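Local coordinates for protein 1,3,6,8-tetrahydroxynaphthalene synthase (Streptomyces coelicolor, PDB 1U0M) that condenses five malonyl-CoA units into a pentaketide and cyclises it to 1,3,6,8-tetrahydroxynaphthalene, a precursor of melanin and of metabolites containing a naphthoquinone ring, at residues Val247-Met251 against Ile284-Leu288; Glu227-Met231 against Leu242-Val247. All coordinates share one frame. Residue numbers count along the deposited sequence, not the author numbering.

Contact 1 of 2, residues Val247-Met251 against Ile284-Leu288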
loop_
_atom_site.group_PDB
_atom_site.type_symbol
_atom_site.label_atom_id
_atom_site.label_comp_id
_atom_site.label_asym_id
_atom_site.label_seq_id
_atom_site.Cartn_x
_atom_site.Cartn_y
_atom_site.Cartn_z
ATOM N N VAL A 247 -11.928 8.930 19.715
ATOM C CA VAL A 247 -10.792 8.042 19.550
ATOM C C VAL A 247 -10.146 7.543 20.848
ATOM O O VAL A 247 -9.919 6.347 21.004
ATOM C CB VAL A 247 -9.717 8.684 18.648
ATOM C CG1 VAL A 247 -8.490 7.782 18.571
ATOM C CG2 VAL A 247 -10.285 8.892 17.251
ATOM N N PRO A 248 -9.844 8.442 21.798
ATOM C CA PRO A 248 -9.222 7.963 23.041
ATOM C C PRO A 248 -10.065 6.913 23.783
ATOM O O PRO A 248 -9.555 5.866 24.190
ATOM C CB PRO A 248 -9.036 9.247 23.846
ATOM C CG PRO A 248 -10.208 10.071 23.413
ATOM C CD PRO A 248 -10.218 9.863 21.914
ATOM N N ALA A 249 -11.354 7.197 23.943
ATOM C CA ALA A 249 -12.268 6.286 24.624
ATOM C C ALA A 249 -12.236 4.871 24.040
ATOM O O ALA A 249 -12.607 3.907 24.715
ATOM C CB ALA A 249 -13.693 6.839 24.567
ATOM N N THR A 250 -11.794 4.748 22.790
ATOM C CA THR A 250 -11.729 3.446 22.123
ATOM C C THR A 250 -10.683 2.535 22.773
ATOM O O THR A 250 -10.560 1.357 22.425
ATOM C CB THR A 250 -11.392 3.596 20.617
ATOM O OG1 THR A 250 -10.042 4.052 20.467
ATOM C CG2 THR A 250 -12.338 4.597 19.956
ATOM N N MET A 251 -9.936 3.091 23.720
ATOM C CA MET A 251 -8.910 2.335 24.424
ATOM C C MET A 251 -9.544 1.188 25.216
ATOM O O MET A 251 -8.941 0.126 25.388
ATOM C CB MET A 251 -8.146 3.254 25.373
ATOM C CG MET A 251 -6.641 3.063 25.343
ATOM S SD MET A 251 -5.919 3.570 23.768
ATOM C CE MET A 251 -5.707 2.006 22.952
ATOM N N ILE A 284 -4.395 9.317 24.779
ATOM C CA ILE A 284 -4.733 7.989 24.297
ATOM C C ILE A 284 -3.785 6.942 24.874
ATOM O O ILE A 284 -4.170 5.795 25.095
ATOM C CB ILE A 284 -4.664 7.943 22.757
ATOM C CG1 ILE A 284 -5.671 8.932 22.168
ATOM C CG2 ILE A 284 -4.940 6.537 22.260
ATOM C CD1 ILE A 284 -5.604 9.048 20.661
ATOM N N LEU A 285 -2.545 7.344 25.126
ATOM C CA LEU A 285 -1.554 6.426 25.669
ATOM C C LEU A 285 -1.845 6.100 27.128
ATOM O O LEU A 285 -1.557 4.998 27.593
ATOM C CB LEU A 285 -0.155 7.026 25.543
ATOM C CG LEU A 285 1.017 6.056 25.709
ATOM C CD1 LEU A 285 0.987 5.028 24.592
ATOM C CD2 LEU A 285 2.326 6.824 25.680
ATOM N N ASP A 286 -2.419 7.060 27.849
ATOM C CA ASP A 286 -2.743 6.864 29.258
ATOM C C ASP A 286 -3.998 6.037 29.484
ATOM O O ASP A 286 -4.185 5.461 30.558
ATOM C CB ASP A 286 -2.882 8.207 29.970
ATOM C CG ASP A 286 -1.551 8.749 30.436
ATOM O OD1 ASP A 286 -0.804 7.989 31.086
ATOM O OD2 ASP A 286 -1.247 9.929 30.160
ATOM N N ASP A 287 -4.869 5.991 28.482
ATOM C CA ASP A 287 -6.085 5.197 28.580
ATOM C C ASP A 287 -5.657 3.745 28.404
ATOM O O ASP A 287 -6.362 2.819 28.804
ATOM C CB ASP A 287 -7.073 5.590 27.479
ATOM C CG ASP A 287 -7.735 6.934 27.734
ATOM O OD1 ASP A 287 -7.022 7.898 28.086
ATOM O OD2 ASP A 287 -8.972 7.026 27.572
ATOM N N LEU A 288 -4.484 3.560 27.808
ATOM C CA LEU A 288 -3.944 2.231 27.575
ATOM C C LEU A 288 -3.216 1.758 28.832
ATOM O O LEU A 288 -3.075 0.559 29.062
ATOM C CB LEU A 288 -2.986 2.263 26.378
ATOM C CG LEU A 288 -2.682 0.953 25.643
ATOM C CD1 LEU A 288 -1.794 0.069 26.482
ATOM C CD2 LEU A 288 -3.982 0.246 25.310
#
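M251 does most of the work on the 247-251 side. Its CA-to-CB bond points toward the helix, and its side chain reaches I284, D287 and L288. Chi1 is near -136° and chi3 near -100°, both between the usual wells, with chi2 in p. The side chain bends so that M251 SD comes 3.1 Å from I284 O and 3.5 Å from I284 CG2. Its last atom, M251 CE, rests 3.4 Å from L288 CD2. Earlier on the side chain, M251 CB meets D287 CB at 3.3 Å.

In the thiolase fold of chalcone synthase-like enzymes, this contact lies in the C-terminal half. It sets the 3-10 turn 248-250, just ahead of helix 251-263, against helix 281-291. No hydrogen bond crosses between the segments. I284, with chi1 m and chi2 t, is extended along the other end of the interface. I284 CG1 packs 3.8 Å from P248 CB, and I284 CD1 lies 3.8 Å from V247 CG1. The side chain of I284 is about 8 Å from that of C146, the probable active-site cysteine.

T250 turns inward on its own segment. Its chi1 is p, which brings T250 OG1 into a very short hydrogen bond to V247 O, 2.4 Å. The same carbonyl, V247 O, accepts T250 N at 3.0 Å.

Contact 2 of 2, residues Glu227-Met231 against Leu242-Val247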
loop_
_atom_site.group_PDB
_atom_site.type_symbol
_atom_site.label_atom_id
_atom_site.label_comp_id
_atom_site.label_asym_id
_atom_site.label_seq_id
_atom_site.Cartn_x
_atom_site.Cartn_y
_atom_site.Cartn_z
ATOM N N GLU A 227 -14.510 2.890 11.156
ATOM C CA GLU A 227 -13.860 3.137 9.866
ATOM C C GLU A 227 -13.533 4.599 9.610
ATOM O O GLU A 227 -12.424 4.915 9.179
ATOM C CB GLU A 227 -14.727 2.612 8.712
ATOM C CG GLU A 227 -15.048 1.141 8.806
ATOM C CD GLU A 227 -16.390 0.871 9.473
ATOM O OE1 GLU A 227 -16.817 1.670 10.345
ATOM O OE2 GLU A 227 -17.007 -0.158 9.126
ATOM N N ASP A 228 -14.491 5.480 9.889
ATOM C CA ASP A 228 -14.305 6.912 9.678
ATOM C C ASP A 228 -13.792 7.669 10.889
ATOM O O ASP A 228 -13.801 8.902 10.898
ATOM C CB ASP A 228 -15.617 7.566 9.202
ATOM C CG ASP A 228 -16.716 7.536 10.263
ATOM O OD1 ASP A 228 -16.502 8.044 11.388
ATOM O OD2 ASP A 228 -17.806 7.005 9.965
ATOM N N TRP A 229 -13.333 6.952 11.908
ATOM C CA TRP A 229 -12.843 7.618 13.115
ATOM C C TRP A 229 -11.448 8.233 13.004
ATOM O O TRP A 229 -11.174 9.249 13.630
ATOM C CB TRP A 229 -12.955 6.657 14.292
ATOM C CG TRP A 229 -14.392 6.516 14.721
ATOM C CD1 TRP A 229 -15.503 6.756 13.954
ATOM C CD2 TRP A 229 -14.874 6.161 16.021
ATOM N NE1 TRP A 229 -16.643 6.581 14.699
ATOM C CE2 TRP A 229 -16.288 6.213 15.972
ATOM C CE3 TRP A 229 -14.253 5.805 17.223
ATOM C CZ2 TRP A 229 -17.087 5.925 17.080
ATOM C CZ3 TRP A 229 -15.052 5.520 18.327
ATOM C CH2 TRP A 229 -16.454 5.581 18.244
ATOM N N ILE A 230 -10.577 7.624 12.198
ATOM C CA ILE A 230 -9.226 8.148 11.958
ATOM C C ILE A 230 -9.029 7.975 10.452
ATOM O O ILE A 230 -8.633 6.914 9.971
ATOM C CB ILE A 230 -8.159 7.370 12.734
ATOM C CG1 ILE A 230 -8.609 7.178 14.191
ATOM C CG2 ILE A 230 -6.850 8.151 12.704
ATOM C CD1 ILE A 230 -7.605 6.469 15.084
ATOM N N MET A 231 -9.317 9.035 9.708
ATOM C CA MET A 231 -9.266 8.967 8.256
ATOM C C MET A 231 -8.836 10.238 7.547
ATOM O O MET A 231 -8.658 11.297 8.145
ATOM C CB MET A 231 -10.658 8.630 7.736
ATOM C CG MET A 231 -11.629 9.797 7.963
ATOM S SD MET A 231 -13.329 9.425 7.561
ATOM C CE MET A 231 -13.270 9.532 5.733
ATOM N N LEU A 242 -8.858 13.590 9.621
ATOM C CA LEU A 242 -10.031 13.630 10.487
ATOM C C LEU A 242 -9.870 12.639 11.634
ATOM O O LEU A 242 -9.671 11.430 11.425
ATOM C CB LEU A 242 -11.298 13.293 9.698
ATOM C CG LEU A 242 -11.927 14.365 8.800
ATOM C CD1 LEU A 242 -10.924 14.908 7.802
ATOM C CD2 LEU A 242 -13.102 13.753 8.074
ATOM N N LEU A 243 -9.952 13.159 12.849
ATOM C CA LEU A 243 -9.815 12.343 14.041
ATOM C C LEU A 243 -11.026 12.581 14.944
ATOM O O LEU A 243 -11.193 13.670 15.505
ATOM C CB LEU A 243 -8.525 12.722 14.756
ATOM C CG LEU A 243 -8.058 11.869 15.930
ATOM C CD1 LEU A 243 -7.824 10.425 15.502
ATOM C CD2 LEU A 243 -6.790 12.493 16.470
ATOM N N ASP A 244 -11.874 11.560 15.061
ATOM C CA ASP A 244 -13.084 11.631 15.875
ATOM C C ASP A 244 -12.767 11.835 17.354
ATOM O O ASP A 244 -11.875 11.200 17.911
ATOM C CB ASP A 244 -13.914 10.354 15.699
ATOM C CG ASP A 244 -15.301 10.457 16.320
ATOM O OD1 ASP A 244 -16.296 10.455 15.563
ATOM O OD2 ASP A 244 -15.399 10.538 17.562
ATOM N N LYS A 245 -13.520 12.734 17.972
ATOM C CA LYS A 245 -13.385 13.078 19.386
ATOM C C LYS A 245 -13.338 11.842 20.273
ATOM O O LYS A 245 -12.688 11.842 21.314
ATOM C CB LYS A 245 -14.573 13.941 19.813
ATOM C CG LYS A 245 -14.859 15.161 18.922
ATOM C CD LYS A 245 -15.031 14.818 17.425
ATOM C CE LYS A 245 -15.974 13.638 17.184
ATOM N NZ LYS A 245 -17.333 13.824 17.765
ATOM N N ARG A 246 -14.031 10.792 19.835
ATOM C CA ARG A 246 -14.137 9.528 20.559
ATOM C C ARG A 246 -12.965 8.561 20.452
ATOM O O ARG A 246 -13.003 7.482 21.042
ATOM C CB ARG A 246 -15.392 8.789 20.107
ATOM C CG ARG A 246 -16.680 9.513 20.403
ATOM C CD ARG A 246 -17.843 8.864 19.678
ATOM N NE ARG A 246 -17.734 9.019 18.228
ATOM C CZ ARG A 246 -18.676 8.656 17.362
ATOM N NH1 ARG A 246 -19.806 8.109 17.796
ATOM N NH2 ARG A 246 -18.491 8.847 16.062
ATOM N N VAL A 247 -11.928 8.930 19.715
ATOM C CA VAL A 247 -10.792 8.042 19.550
ATOM C C VAL A 247 -10.146 7.543 20.848
ATOM O O VAL A 247 -9.919 6.347 21.004
ATOM C CB VAL A 247 -9.717 8.684 18.648
ATOM C CG1 VAL A 247 -8.490 7.782 18.571
ATOM C CG2 VAL A 247 -10.285 8.892 17.251
#
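Residues I230-M231 and L242-L243 pair antiparallel at the open end of a beta hairpin, formed by strands 230-235 and 238-243. I230 and L243 make a non-hydrogen-bonded pair, with CA atoms 4.7 Å apart. M231 and L242 make the next, hydrogen-bonded pair: M231 N gives to L242 O at 3.0 Å, and L242 N gives to M231 O at 2.7 Å. D244 N to W229 O, at 2.8 Å and nearly straight, carries the pairing one step beyond the strands. The second segment then folds into a type I turn from D244 to V247.

Side chains alternate between the two faces of the hairpin. On one, I230 CG1 packs 3.6 Å from L243 CD1, and I230 CD1 lies 3.8 Å from V247 CG1. This face approaches the probable catalytic cysteine, C146, whose side chain is about 6 Å from that of I230. On the other, M231 CG meets L242 CB at 3.9 Å. M231 also packs on M119 of the second subunit.

W229 lies against the turn. D244 CB makes a CH-pi contact over its five-membered ring. D244 OD2 accepts R246 N at 2.7 Å, an Asx turn. The same carboxylate forms a salt bridge with the guanidinium, R246 NH2 to D244 OD1 at 2.8 Å.

In the fold
Following the chain, 227-231 comes first and leads into strand 230-235. The chain reverses, returns on strand 238-243, and contact 2 closes this short hairpin loop. V247 belongs to both contacts. From it the chain passes through the 3-10 turn into helix 251-263, then by way of strand 276-278 to helix 281-291, where contact 1 closes a longer loop. The two contacts are in series and neither nest nor cross. Their centres are about 13 Å apart, and they touch directly where T250 CG2 packs 3.3 Å from W229 CZ3. Contact 2 holds the two hairpin strands together, and contact 1 sets the start of helix 251-263 against helix 281-291.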